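Local coordinates for protein putative ATP binding component of ABC-transporter (Escherichia coli, PDB 2R5O) that forms the carbohydrate-binding, immunoglobulin-like C-terminal domain of Wzt, an ABC transporter component that takes part in exporting O-antigen polysaccharide and probably hydrolyses ATP through another domain, at residues I91-K94 and F100-G103; I51-Q56 and L141-S146; T67-T72 and V177-S182; D28-R33 and D162-H167. All coordinates share one frame; numbering follows the deposited sequence. Where two conformers were deposited one is given.

Interaction 1: residues I91-K94 and F100-G103; sequences ILIK and FLYG. With NA (sodium ion), chain G.
F100 holds CG anti to its backbone N (chi1 -176°), and L92 holds CG anti to its carbonyl carbon (chi1 -51°). These torsions bring the F100 ring and the L92 CD2 methyl together on one face of the hairpin. L92 CD2 packs obliquely on the ring, 3.7 Å from F100 CE2. K94 CG lies farther along the same ring, and K94 NZ bonds to Y161 OH. The strands are antiparallel and their register slips by one residue. L101 and Y102 both face I93, which makes a classic beta bulge. I93 O takes two N-H groups, L101 N at 2.9 Å and Y102 N at 3.2 Å. Both come in the carbonyl plane. I93 N closes the pair with a bond to Y102 O of 2.8 Å, nearly straight out from the carbonyl. On the other face, I93 CD1 lies at the edge of the Y102 ring, and I91 CD1 is 4.3 Å from Y102 CE2. Y102 OH binds a sodium ion at 2.7 Å, with the ion in the ring plane. Two waters also bind the ion, and D179 of the second subunit shares it. Y102 OH is also hydrogen-bonded to S182 N of that subunit. On the I91, I93 and Y102 face the packing is apolar up to the tyrosine hydroxyl. That hydroxyl reaches the subunit interface, so hairpin and partner chain are joined by a metal as well as by backbone bonds.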
loop_
_atom_site.group_PDB
_atom_site.type_symbol
_atom_site.label_atom_id
_atom_site.label_comp_id
_atom_site.label_asym_id
_atom_site.label_seq_id
_atom_site.Cartn_x
_atom_site.Cartn_y
_atom_site.Cartn_z
ATOM N N ILE A 91 10.921 -12.077 1.132
ATOM C CA ILE A 91 11.249 -10.777 0.574
ATOM C C ILE A 91 10.910 -9.663 1.576
ATOM O O ILE A 91 9.982 -9.803 2.400
ATOM C CB ILE A 91 10.474 -10.513 -0.725
ATOM C CG1 ILE A 91 8.957 -10.692 -0.559
ATOM C CG2 ILE A 91 11.035 -11.351 -1.853
ATOM C CD1 ILE A 91 8.216 -10.130 -1.771
ATOM N N LEU A 92 11.628 -8.543 1.451
ATOM C CA LEU A 92 11.369 -7.299 2.172
ATOM C C LEU A 92 11.464 -6.160 1.154
ATOM O O LEU A 92 12.320 -6.177 0.301
ATOM C CB LEU A 92 12.385 -7.042 3.285
ATOM C CG LEU A 92 12.661 -8.165 4.282
ATOM C CD1 LEU A 92 13.896 -7.779 5.137
ATOM C CD2 LEU A 92 11.474 -8.422 5.174
ATOM N N ILE A 93 10.587 -5.161 1.299
ATOM C CA ILE A 93 10.605 -3.952 0.492
ATOM C C ILE A 93 10.547 -2.773 1.455
ATOM O O ILE A 93 9.667 -2.711 2.318
ATOM C CB ILE A 93 9.443 -3.913 -0.513
ATOM C CG1 ILE A 93 9.472 -5.142 -1.445
ATOM C CG2 ILE A 93 9.483 -2.613 -1.313
ATOM C CD1 ILE A 93 8.275 -5.243 -2.378
ATOM N N LYS A 94 11.465 -1.833 1.257
ATOM C CA LYS A 94 11.620 -0.684 2.141
ATOM C C LYS A 94 11.831 0.571 1.306
ATOM O O LYS A 94 12.250 0.510 0.149
ATOM C CB LYS A 94 12.807 -0.887 3.092
ATOM C CG LYS A 94 12.710 -2.180 3.905
ATOM C CD LYS A 94 13.861 -2.435 4.904
ATOM C CE LYS A 94 13.757 -1.563 6.118
ATOM N NZ LYS A 94 14.760 -2.017 7.130
ATOM N N PHE A 100 9.598 0.375 6.468
ATOM C CA PHE A 100 9.360 -1.005 6.078
ATOM C C PHE A 100 7.992 -1.048 5.469
ATOM O O PHE A 100 6.976 -0.895 6.140
ATOM C CB PHE A 100 9.469 -1.871 7.345
ATOM C CG PHE A 100 9.353 -3.353 7.158
ATOM C CD1 PHE A 100 9.060 -4.106 8.270
ATOM C CD2 PHE A 100 9.556 -4.001 5.951
ATOM C CE1 PHE A 100 8.940 -5.463 8.178
ATOM C CE2 PHE A 100 9.443 -5.358 5.862
ATOM C CZ PHE A 100 9.150 -6.089 6.967
ATOM N N LEU A 101 7.953 -1.247 4.151
ATOM C CA LEU A 101 6.696 -1.200 3.387
ATOM C C LEU A 101 5.974 -2.532 3.355
ATOM O O LEU A 101 4.755 -2.577 3.559
ATOM C CB LEU A 101 6.928 -0.705 1.970
ATOM C CG LEU A 101 7.417 0.736 1.872
ATOM C CD1 LEU A 101 7.904 1.019 0.445
ATOM C CD2 LEU A 101 6.314 1.670 2.262
ATOM N N TYR A 102 6.701 -3.612 3.084
ATOM C CA TYR A 102 6.066 -4.934 2.960
ATOM C C TYR A 102 7.101 -6.006 3.130
ATOM O O TYR A 102 8.199 -5.874 2.624
ATOM C CB TYR A 102 5.429 -5.093 1.588
ATOM C CG TYR A 102 4.814 -6.451 1.312
ATOM C CD1 TYR A 102 3.730 -6.885 2.035
ATOM C CD2 TYR A 102 5.316 -7.293 0.307
ATOM C CE1 TYR A 102 3.123 -8.082 1.776
ATOM C CE2 TYR A 102 4.708 -8.513 0.030
ATOM C CZ TYR A 102 3.590 -8.908 0.753
ATOM O OH TYR A 102 2.968 -10.088 0.437
ATOM N N GLY A 103 6.755 -7.055 3.848
ATOM C CA GLY A 103 7.560 -8.252 3.911
ATOM C C GLY A 103 6.686 -9.461 4.001
ATOM O O GLY A 103 5.588 -9.415 4.557
HETATM NA NA NA G . 0.803 -10.806 1.807
HETATM O O HOH W 1 -0.165 -12.746 0.197
HETATM O O HOH W 2 2.126 -12.249 3.726
#

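Interaction 2: residues I51-Q56 and L141-S146; sequences IDYHIQ and LSFGIS
Y53 meets F143 with the root of its side chain. Its CB lies 3.6 Å from F143 CE2 and a little farther from F143 CD2. The next atom, Y53 CG, is still 4.1 Å from F143 CE2. From there the ring leads away, and the two side chains cross at about a right angle. The torsion explains this: Y53 CG sits between the backbone N and the carbonyl carbon (chi1 71°). The phenol is therefore carried past F143 and not into it. At the tip, Y53 OH is hydrogen-bonded to P34 O. The Y53 ring also meets Y30, with the planes at about 60°. A second contact lies beside the first. I55 CD1 and L141 CD2 approach tip to tip at 4.1 Å. The backbones stay well apart here, with the CA atoms of Y53 and F143 8.7 Å from each other. This is the face-to-face packing of a beta sandwich, in keeping with the immunoglobulin fold of the domain. Strand 48-57 belongs to one sheet and strand 137-147 to the other. I164 and M76 also pack on F143. The contact between the segments is wholly apolar. It holds the sheets by close packing of buried carbon, while the tyrosine hydroxyl finds its polar partner at a loop carbonyl.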
loop_
_atom_site.group_PDB
_atom_site.type_symbol
_atom_site.label_atom_id
_atom_site.label_comp_id
_atom_site.label_asym_id
_atom_site.label_seq_id
_atom_site.Cartn_x
_atom_site.Cartn_y
_atom_site.Cartn_z
ATOM N N ILE A 51 21.990 -17.410 -5.201
ATOM C CA ILE A 51 23.050 -17.225 -6.202
ATOM C C ILE A 51 22.625 -16.401 -7.427
ATOM O O ILE A 51 23.468 -16.034 -8.226
ATOM C CB ILE A 51 23.629 -18.591 -6.641
ATOM C CG1 ILE A 51 22.528 -19.585 -7.027
ATOM C CG2 ILE A 51 24.499 -19.156 -5.522
ATOM C CD1 ILE A 51 23.091 -20.825 -7.718
ATOM N N ASP A 52 21.332 -16.126 -7.562
ATOM C CA ASP A 52 20.868 -15.327 -8.697
ATOM C C ASP A 52 19.474 -14.813 -8.393
ATOM O O ASP A 52 18.800 -15.310 -7.480
ATOM C CB ASP A 52 20.879 -16.161 -9.996
ATOM C CG ASP A 52 21.013 -15.325 -11.261
ATOM O OD1 ASP A 52 21.096 -14.094 -11.200
ATOM O OD2 ASP A 52 21.062 -15.957 -12.343
ATOM N N TYR A 53 19.052 -13.801 -9.144
ATOM C CA TYR A 53 17.666 -13.342 -9.116
ATOM C C TYR A 53 17.249 -12.880 -10.491
ATOM O O TYR A 53 18.092 -12.652 -11.376
ATOM C CB TYR A 53 17.462 -12.221 -8.090
ATOM C CG TYR A 53 18.084 -10.880 -8.430
ATOM C CD1 TYR A 53 17.366 -9.862 -9.071
ATOM C CD2 TYR A 53 19.389 -10.607 -8.089
ATOM C CE1 TYR A 53 17.937 -8.647 -9.354
ATOM C CE2 TYR A 53 19.970 -9.365 -8.352
ATOM C CZ TYR A 53 19.227 -8.398 -8.981
ATOM O OH TYR A 53 19.839 -7.178 -9.243
ATOM N N HIS A 54 15.945 -12.727 -10.640
ATOM C CA HIS A 54 15.375 -12.222 -11.876
ATOM C C HIS A 54 14.141 -11.410 -11.536
ATOM O O HIS A 54 13.406 -11.753 -10.620
ATOM C CB HIS A 54 14.990 -13.383 -12.813
ATOM C CG HIS A 54 14.729 -12.961 -14.218
ATOM N ND1 HIS A 54 15.747 -12.769 -15.126
ATOM C CD2 HIS A 54 13.573 -12.699 -14.870
ATOM C CE1 HIS A 54 15.220 -12.409 -16.291
ATOM N NE2 HIS A 54 13.906 -12.338 -16.156
ATOM N N ILE A 55 13.917 -10.319 -12.248
ATOM C CA ILE A 55 12.723 -9.513 -12.113
ATOM C C ILE A 55 12.101 -9.350 -13.475
ATOM O O ILE A 55 12.811 -9.112 -14.462
ATOM C CB ILE A 55 13.031 -8.146 -11.462
ATOM C CG1 ILE A 55 13.608 -8.399 -10.051
ATOM C CG2 ILE A 55 11.775 -7.267 -11.388
ATOM C CD1 ILE A 55 14.099 -7.158 -9.289
ATOM N N GLN A 56 10.799 -9.522 -13.559
ATOM C CA GLN A 56 10.078 -9.403 -14.827
ATOM C C GLN A 56 8.719 -8.801 -14.579
ATOM O O GLN A 56 8.099 -9.093 -13.557
ATOM C CB GLN A 56 10.002 -10.742 -15.533
ATOM C CG GLN A 56 9.328 -11.771 -14.730
ATOM C CD GLN A 56 9.534 -13.183 -15.253
ATOM O OE1 GLN A 56 10.498 -13.459 -15.983
ATOM N NE2 GLN A 56 8.647 -14.101 -14.855
ATOM N N LEU A 141 14.884 -3.671 -2.133
ATOM C CA LEU A 141 14.397 -5.049 -2.072
ATOM C C LEU A 141 15.449 -5.939 -1.435
ATOM O O LEU A 141 16.644 -5.818 -1.710
ATOM C CB LEU A 141 14.089 -5.548 -3.494
ATOM C CG LEU A 141 13.696 -7.014 -3.678
ATOM C CD1 LEU A 141 12.384 -7.343 -3.019
ATOM C CD2 LEU A 141 13.664 -7.341 -5.174
ATOM N N SER A 142 14.974 -6.861 -0.603
ATOM C CA SER A 142 15.769 -7.950 -0.016
ATOM C C SER A 142 15.192 -9.302 -0.412
ATOM O O SER A 142 13.980 -9.462 -0.446
ATOM C CB SER A 142 15.680 -7.884 1.523
ATOM O OG SER A 142 16.071 -6.618 2.025
ATOM N N PHE A 143 16.080 -10.270 -0.674
ATOM C CA PHE A 143 15.712 -11.659 -0.826
ATOM C C PHE A 143 16.412 -12.438 0.283
ATOM O O PHE A 143 17.610 -12.201 0.524
ATOM C CB PHE A 143 16.176 -12.243 -2.150
ATOM C CG PHE A 143 15.353 -11.889 -3.366
ATOM C CD1 PHE A 143 14.067 -12.318 -3.494
ATOM C CD2 PHE A 143 15.920 -11.201 -4.419
ATOM C CE1 PHE A 143 13.367 -12.114 -4.646
ATOM C CE2 PHE A 143 15.208 -10.946 -5.575
ATOM C CZ PHE A 143 13.920 -11.412 -5.685
ATOM N N GLY A 144 15.726 -13.374 0.923
ATOM C CA GLY A 144 16.314 -14.211 1.951
ATOM C C GLY A 144 15.868 -15.645 1.840
ATOM O O GLY A 144 14.806 -15.931 1.286
ATOM N N ILE A 145 16.681 -16.561 2.377
ATOM C CA ILE A 145 16.319 -17.984 2.509
ATOM C C ILE A 145 16.657 -18.418 3.941
ATOM O O ILE A 145 17.760 -18.160 4.430
ATOM C CB ILE A 145 16.999 -18.875 1.403
ATOM C CG1 ILE A 145 16.531 -20.328 1.463
ATOM C CG2 ILE A 145 18.475 -18.794 1.448
ATOM C CD1 ILE A 145 15.116 -20.534 0.974
ATOM N N SER A 146 15.692 -19.068 4.586
ATOM C CA SER A 146 15.799 -19.577 5.939
ATOM C C SER A 146 15.256 -20.976 5.982
ATOM O O SER A 146 14.689 -21.451 5.006
ATOM C CB SER A 146 15.031 -18.656 6.893
ATOM O OG SER A 146 15.448 -17.297 6.747
#

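Interaction 3: residues T67-T72 and V177-S182; sequences TGNQQT and VIDLKS. With NA (sodium ion), chain K.
One direct hydrogen bond carries this contact. N69 ND2 donates a hydrogen bond to D179 OD2 at 2.9 Å, with an angle of 150° at the hydrogen. The acceptor lies in the amide plane of N69. The amide, however, meets the carboxylate from above its plane, 42° out of it, and the two flat groups are turned 54° apart. N69 ND2 has a second acceptor in D133 OD1, which probably helps to fix the rotation of the amide. N69 OD1 also lies 3.2 Å from D179 OD2, but both are acceptors and no bond forms. The type II turn from T67 to Q70 presents N69, and Q70 N bonds back to T67 O.

Water makes the second link. Water 3 donates to N69 O and accepts from K181 NZ, 2.6 Å away. The lysine chain bends at chi3, and its CD passes 4.1 Å from N69 ND2.

Metal binding forms the third group. D179 OD1 binds a sodium ion at 2.7 Å, and K181 N bonds to the same oxygen, closing an Asx turn. Waters 4, 5 and 6 also bind the ion. Water 4 donates to D179 OD2 and water 5 to S182 O. The nearby cation and the N-H donors would probably stabilise the negative charge of D179.

Y102 of the second subunit shares this sodium. The 177-182 loop lies between strands 175-176 and 183-186, and its I178 packs on L134 of the second subunit. The 67-72 turn leads into strand 71-80 and is bonded through its backbone to V132, just past strand 123-131.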
loop_
_atom_site.group_PDB
_atom_site.type_symbol
_atom_site.label_atom_id
_atom_site.label_comp_id
_atom_site.label_asym_id
_atom_site.label_seq_id
_atom_site.Cartn_x
_atom_site.Cartn_y
_atom_site.Cartn_z
ATOM N N THR A 67 6.030 -0.191 -13.258
ATOM C CA THR A 67 4.856 0.681 -13.345
ATOM C C THR A 67 4.029 0.513 -12.079
ATOM O O THR A 67 3.694 -0.618 -11.676
ATOM C CB THR A 67 4.028 0.355 -14.608
ATOM O OG1 THR A 67 4.827 0.636 -15.764
ATOM C CG2 THR A 67 2.769 1.195 -14.683
ATOM N N GLY A 68 3.645 1.632 -11.480
ATOM C CA GLY A 68 2.777 1.596 -10.310
ATOM C C GLY A 68 1.535 0.761 -10.574
ATOM O O GLY A 68 0.883 0.924 -11.618
ATOM N N ASN A 69 1.239 -0.149 -9.645
ATOM C CA ASN A 69 0.055 -1.044 -9.659
ATOM C C ASN A 69 0.183 -2.264 -10.530
ATOM O O ASN A 69 -0.683 -3.144 -10.513
ATOM C CB ASN A 69 -1.246 -0.307 -9.979
ATOM C CG ASN A 69 -1.441 0.920 -9.128
ATOM O OD1 ASN A 69 -1.830 1.983 -9.637
ATOM N ND2 ASN A 69 -1.125 0.810 -7.838
ATOM N N GLN A 70 1.282 -2.381 -11.266
ATOM C CA GLN A 70 1.451 -3.518 -12.170
ATOM C C GLN A 70 2.003 -4.760 -11.453
ATOM O O GLN A 70 2.953 -4.659 -10.661
ATOM C CB GLN A 70 2.348 -3.111 -13.336
ATOM C CG GLN A 70 2.375 -4.078 -14.464
ATOM C CD GLN A 70 2.936 -3.456 -15.709
ATOM O OE1 GLN A 70 2.308 -2.601 -16.315
ATOM N NE2 GLN A 70 4.135 -3.860 -16.083
ATOM N N GLN A 71 1.461 -5.913 -11.791
ATOM C CA GLN A 71 1.997 -7.217 -11.309
ATOM C C GLN A 71 3.449 -7.412 -11.769
ATOM O O GLN A 71 3.754 -7.259 -12.952
ATOM C CB GLN A 71 1.147 -8.338 -11.881
ATOM C CG GLN A 71 1.222 -9.688 -11.155
ATOM C CD GLN A 71 0.535 -9.710 -9.776
ATOM O OE1 GLN A 71 -0.100 -8.757 -9.364
ATOM N NE2 GLN A 71 0.677 -10.811 -9.070
ATOM N N THR A 72 4.325 -7.703 -10.810
ATOM C CA THR A 72 5.761 -7.927 -11.051
ATOM C C THR A 72 6.169 -9.239 -10.403
ATOM O O THR A 72 5.704 -9.551 -9.299
ATOM C CB THR A 72 6.597 -6.753 -10.507
ATOM O OG1 THR A 72 6.204 -5.583 -11.222
ATOM C CG2 THR A 72 8.061 -6.982 -10.643
ATOM N N VAL A 177 3.033 7.317 -0.156
ATOM C CA VAL A 177 3.956 6.283 -0.601
ATOM C C VAL A 177 3.289 5.010 -1.049
ATOM O O VAL A 177 3.805 4.328 -1.941
ATOM C CB VAL A 177 5.036 6.036 0.481
ATOM C CG1 VAL A 177 4.458 5.784 1.855
ATOM C CG2 VAL A 177 6.002 4.961 0.069
ATOM N N ILE A 178 2.155 4.671 -0.436
ATOM C CA ILE A 178 1.476 3.404 -0.737
ATOM C C ILE A 178 0.137 3.669 -1.405
ATOM O O ILE A 178 -0.608 4.572 -1.020
ATOM C CB ILE A 178 1.313 2.565 0.540
ATOM C CG1 ILE A 178 0.580 3.310 1.664
ATOM C CG2 ILE A 178 2.689 2.124 1.025
ATOM C CD1 ILE A 178 -0.021 2.419 2.708
ATOM N N ASP A 179 -0.183 2.850 -2.396
ATOM C CA ASP A 179 -1.402 3.026 -3.159
ATOM C C ASP A 179 -2.488 2.088 -2.641
ATOM O O ASP A 179 -2.442 0.881 -2.907
ATOM C CB ASP A 179 -1.167 2.790 -4.637
ATOM C CG ASP A 179 -2.297 3.268 -5.493
ATOM O OD1 ASP A 179 -3.354 3.683 -4.985
ATOM O OD2 ASP A 179 -2.103 3.250 -6.724
ATOM N N LEU A 180 -3.471 2.635 -1.931
ATOM C CA LEU A 180 -4.600 1.855 -1.445
ATOM C C LEU A 180 -5.718 1.709 -2.493
ATOM O O LEU A 180 -6.715 1.059 -2.247
ATOM C CB LEU A 180 -5.152 2.468 -0.156
ATOM C CG LEU A 180 -4.190 2.335 1.029
ATOM C CD1 LEU A 180 -4.705 3.119 2.218
ATOM C CD2 LEU A 180 -3.931 0.849 1.412
ATOM N N LYS A 181 -5.569 2.326 -3.666
ATOM C CA LYS A 181 -6.428 2.040 -4.823
ATOM C C LYS A 181 -7.902 2.326 -4.565
ATOM O O LYS A 181 -8.783 1.559 -4.933
ATOM C CB LYS A 181 -6.206 0.602 -5.315
ATOM C CG LYS A 181 -4.779 0.365 -5.774
ATOM C CD LYS A 181 -4.533 -0.971 -6.477
ATOM C CE LYS A 181 -5.251 -1.065 -7.823
ATOM N NZ LYS A 181 -5.294 -2.458 -8.334
ATOM N N SER A 182 -8.191 3.479 -4.003
ATOM C CA SER A 182 -9.568 3.812 -3.706
ATOM C C SER A 182 -10.387 3.971 -4.972
ATOM O O SER A 182 -9.908 4.516 -5.982
ATOM C CB SER A 182 -9.615 5.129 -2.951
ATOM O OG SER A 182 -10.935 5.442 -2.492
HETATM NA NA NA K . -5.222 5.442 -5.809
HETATM O O HOH W 3 -2.775 -3.245 -8.496
HETATM O O HOH W 4 -3.925 4.719 -8.373
HETATM O O HOH W 5 -7.514 4.577 -7.273
HETATM O O HOH W 6 -4.768 7.998 -6.699
#

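Interaction 4: residues D28-R33 and D162-H167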
loop_
_atom_site.group_PDB
_atom_site.type_symbol
_atom_site.label_atom_id
_atom_site.label_comp_id
_atom_site.label_asym_id
_atom_site.label_seq_id
_atom_site.Cartn_x
_atom_site.Cartn_y
_atom_site.Cartn_z
ATOM N N ASP A 28 27.607 -17.892 -8.038
ATOM C CA ASP A 28 26.912 -16.767 -7.398
ATOM C C ASP A 28 27.058 -15.541 -8.305
ATOM O O ASP A 28 28.055 -14.808 -8.222
ATOM C CB ASP A 28 27.475 -16.558 -5.981
ATOM C CG ASP A 28 26.709 -15.543 -5.183
ATOM O OD1 ASP A 28 25.904 -14.780 -5.752
ATOM O OD2 ASP A 28 26.915 -15.495 -3.958
ATOM N N VAL A 29 26.094 -15.367 -9.213
ATOM C CA VAL A 29 26.098 -14.276 -10.184
ATOM C C VAL A 29 25.118 -13.143 -9.836
ATOM O O VAL A 29 24.911 -12.222 -10.613
ATOM C CB VAL A 29 25.814 -14.808 -11.607
ATOM C CG1 VAL A 29 26.878 -15.821 -12.006
ATOM C CG2 VAL A 29 24.452 -15.417 -11.723
ATOM N N TYR A 30 24.545 -13.209 -8.640
ATOM C CA TYR A 30 23.582 -12.222 -8.152
ATOM C C TYR A 30 24.069 -10.792 -8.359
ATOM O O TYR A 30 23.323 -9.916 -8.811
ATOM C CB TYR A 30 23.344 -12.535 -6.684
ATOM C CG TYR A 30 22.184 -11.898 -5.959
ATOM C CD1 TYR A 30 21.054 -12.651 -5.606
ATOM C CD2 TYR A 30 22.235 -10.573 -5.538
ATOM C CE1 TYR A 30 20.034 -12.113 -4.873
ATOM C CE2 TYR A 30 21.195 -10.019 -4.799
ATOM C CZ TYR A 30 20.097 -10.805 -4.456
ATOM O OH TYR A 30 19.084 -10.287 -3.681
ATOM N N HIS A 31 25.341 -10.570 -8.031
ATOM C CA HIS A 31 25.937 -9.244 -8.054
ATOM C C HIS A 31 26.059 -8.676 -9.472
ATOM O O HIS A 31 26.327 -7.479 -9.623
ATOM C CB HIS A 31 27.309 -9.272 -7.385
ATOM C CG HIS A 31 28.362 -9.956 -8.184
ATOM N ND1 HIS A 31 28.597 -11.315 -8.156
ATOM C CD2 HIS A 31 29.234 -9.441 -9.074
ATOM C CE1 HIS A 31 29.585 -11.599 -8.995
ATOM N NE2 HIS A 31 29.988 -10.481 -9.559
ATOM N N THR A 32 25.859 -9.509 -10.503
ATOM C CA THR A 32 25.994 -9.046 -11.892
ATOM C C THR A 32 24.700 -8.524 -12.510
ATOM O O THR A 32 24.726 -8.063 -13.647
ATOM C CB THR A 32 26.492 -10.169 -12.825
ATOM O OG1 THR A 32 25.454 -11.142 -13.033
ATOM C CG2 THR A 32 27.764 -10.842 -12.274
ATOM N N ARG A 33 23.584 -8.636 -11.804
ATOM C CA ARG A 33 22.275 -8.377 -12.405
ATOM C C ARG A 33 21.842 -6.910 -12.316
ATOM O O ARG A 33 22.303 -6.170 -11.459
ATOM C CB ARG A 33 21.200 -9.251 -11.743
ATOM C CG ARG A 33 21.437 -10.744 -11.877
ATOM C CD ARG A 33 21.666 -11.158 -13.329
ATOM N NE ARG A 33 21.754 -12.595 -13.427
ATOM C CZ ARG A 33 22.124 -13.248 -14.522
ATOM N NH1 ARG A 33 22.451 -12.583 -15.625
ATOM N NH2 ARG A 33 22.170 -14.566 -14.519
ATOM N N ASP A 162 18.612 -5.432 1.562
ATOM C CA ASP A 162 18.707 -4.175 0.830
ATOM C C ASP A 162 19.686 -4.319 -0.326
ATOM O O ASP A 162 20.562 -3.482 -0.560
ATOM C CB ASP A 162 19.123 -3.016 1.736
ATOM C CG ASP A 162 18.027 -2.550 2.686
ATOM O OD1 ASP A 162 16.867 -2.890 2.512
ATOM O OD2 ASP A 162 18.400 -1.786 3.623
ATOM N N SER A 163 19.511 -5.405 -1.078
ATOM C CA SER A 163 20.468 -5.787 -2.104
ATOM C C SER A 163 20.099 -5.401 -3.519
ATOM O O SER A 163 20.957 -5.542 -4.403
ATOM C CB SER A 163 20.717 -7.284 -2.028
ATOM O OG SER A 163 19.501 -8.017 -2.219
ATOM N N ILE A 164 18.883 -4.915 -3.735
ATOM C CA ILE A 164 18.429 -4.554 -5.069
ATOM C C ILE A 164 17.681 -3.224 -4.984
ATOM O O ILE A 164 16.877 -3.024 -4.053
ATOM C CB ILE A 164 17.517 -5.669 -5.660
ATOM C CG1 ILE A 164 18.284 -7.001 -5.815
ATOM C CG2 ILE A 164 16.893 -5.225 -6.990
ATOM C CD1 ILE A 164 17.378 -8.218 -5.898
ATOM N N ILE A 165 17.959 -2.309 -5.912
ATOM C CA ILE A 165 17.203 -1.055 -6.003
ATOM C C ILE A 165 16.107 -1.234 -7.047
ATOM O O ILE A 165 16.338 -1.760 -8.146
ATOM C CB ILE A 165 18.096 0.190 -6.236
ATOM C CG1 ILE A 165 17.249 1.461 -6.187
ATOM C CG2 ILE A 165 18.894 0.079 -7.523
ATOM C CD1 ILE A 165 18.053 2.717 -5.944
ATOM N N LEU A 166 14.896 -0.813 -6.689
ATOM C CA LEU A 166 13.737 -0.789 -7.572
ATOM C C LEU A 166 13.338 0.658 -7.842
ATOM O O LEU A 166 13.276 1.467 -6.938
ATOM C CB LEU A 166 12.537 -1.472 -6.907
ATOM C CG LEU A 166 12.733 -2.912 -6.415
ATOM C CD1 LEU A 166 11.460 -3.450 -5.785
ATOM C CD2 LEU A 166 13.188 -3.840 -7.526
ATOM N N HIS A 167 13.027 0.943 -9.095
ATOM C CA HIS A 167 12.518 2.244 -9.521
ATOM C C HIS A 167 11.083 2.062 -9.916
ATOM O O HIS A 167 10.799 1.145 -10.692
ATOM C CB HIS A 167 13.314 2.791 -10.720
ATOM C CG HIS A 167 14.792 2.748 -10.532
ATOM N ND1 HIS A 167 15.441 3.521 -9.592
ATOM C CD2 HIS A 167 15.753 2.027 -11.154
ATOM C CE1 HIS A 167 16.740 3.278 -9.647
ATOM N NE2 HIS A 167 16.956 2.374 -10.583
#
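A short 3-10 turn at residues 30-32, with T32 N bonded to V29 O, faces the part of strand 153-169 where S163 and I164 both face L141 in a classic beta bulge. Y30 makes the contact from the turn. Its CG lies anti to the backbone N (chi1 -167°), and the ring extends from there to the strand. Y30 OH donates to S163 OG at 2.7 Å. The serine oxygen lies at the ring edge, near its plane. S163 OG is also hydrogen-bonded to R160 O, so the buried hydroxyls are linked in a short chain. I164 crosses the tyrosine at about a right angle. Its CD1 is 3.5 Å from Y30 OH and 4.0 Å from Y30 CZ. This methyl packs on the end of the phenol, beside the polar bond. R160 adds a cation-pi contact to the Y30 ring. The 28-33 segment comes before strand 41-43 and bonds through V29 to I51 on strand 48-57. I164 packs on both Y53 of that strand and F143 of strand 137-147. The N-terminal segment thus touches strands of both sheets, with Y30 packed on F143 and on I50.

In the fold
Interactions 1, 2 and 4 are buried, and interaction 3 is partly exposed at the periphery. Interaction 2 lies nearest the chain centre and is purely apolar between sheets. Interaction 1 pairs strands within one sheet and depends on backbone bonds. Interaction 4 adds a hydroxyl pair to apolar packing. Strand 84-95 of interaction 1 neighbours strand 137-147 of interaction 2, which in turn neighbours strand 153-169 of interaction 4. R33 and D52 form a salt bridge between interactions 4 and 2. Interaction 3 is polar, with water and sodium. Interactions 1 and 3 both touch the second subunit, consistent with domain swapping, whereas interactions 2 and 4 stay within the chain.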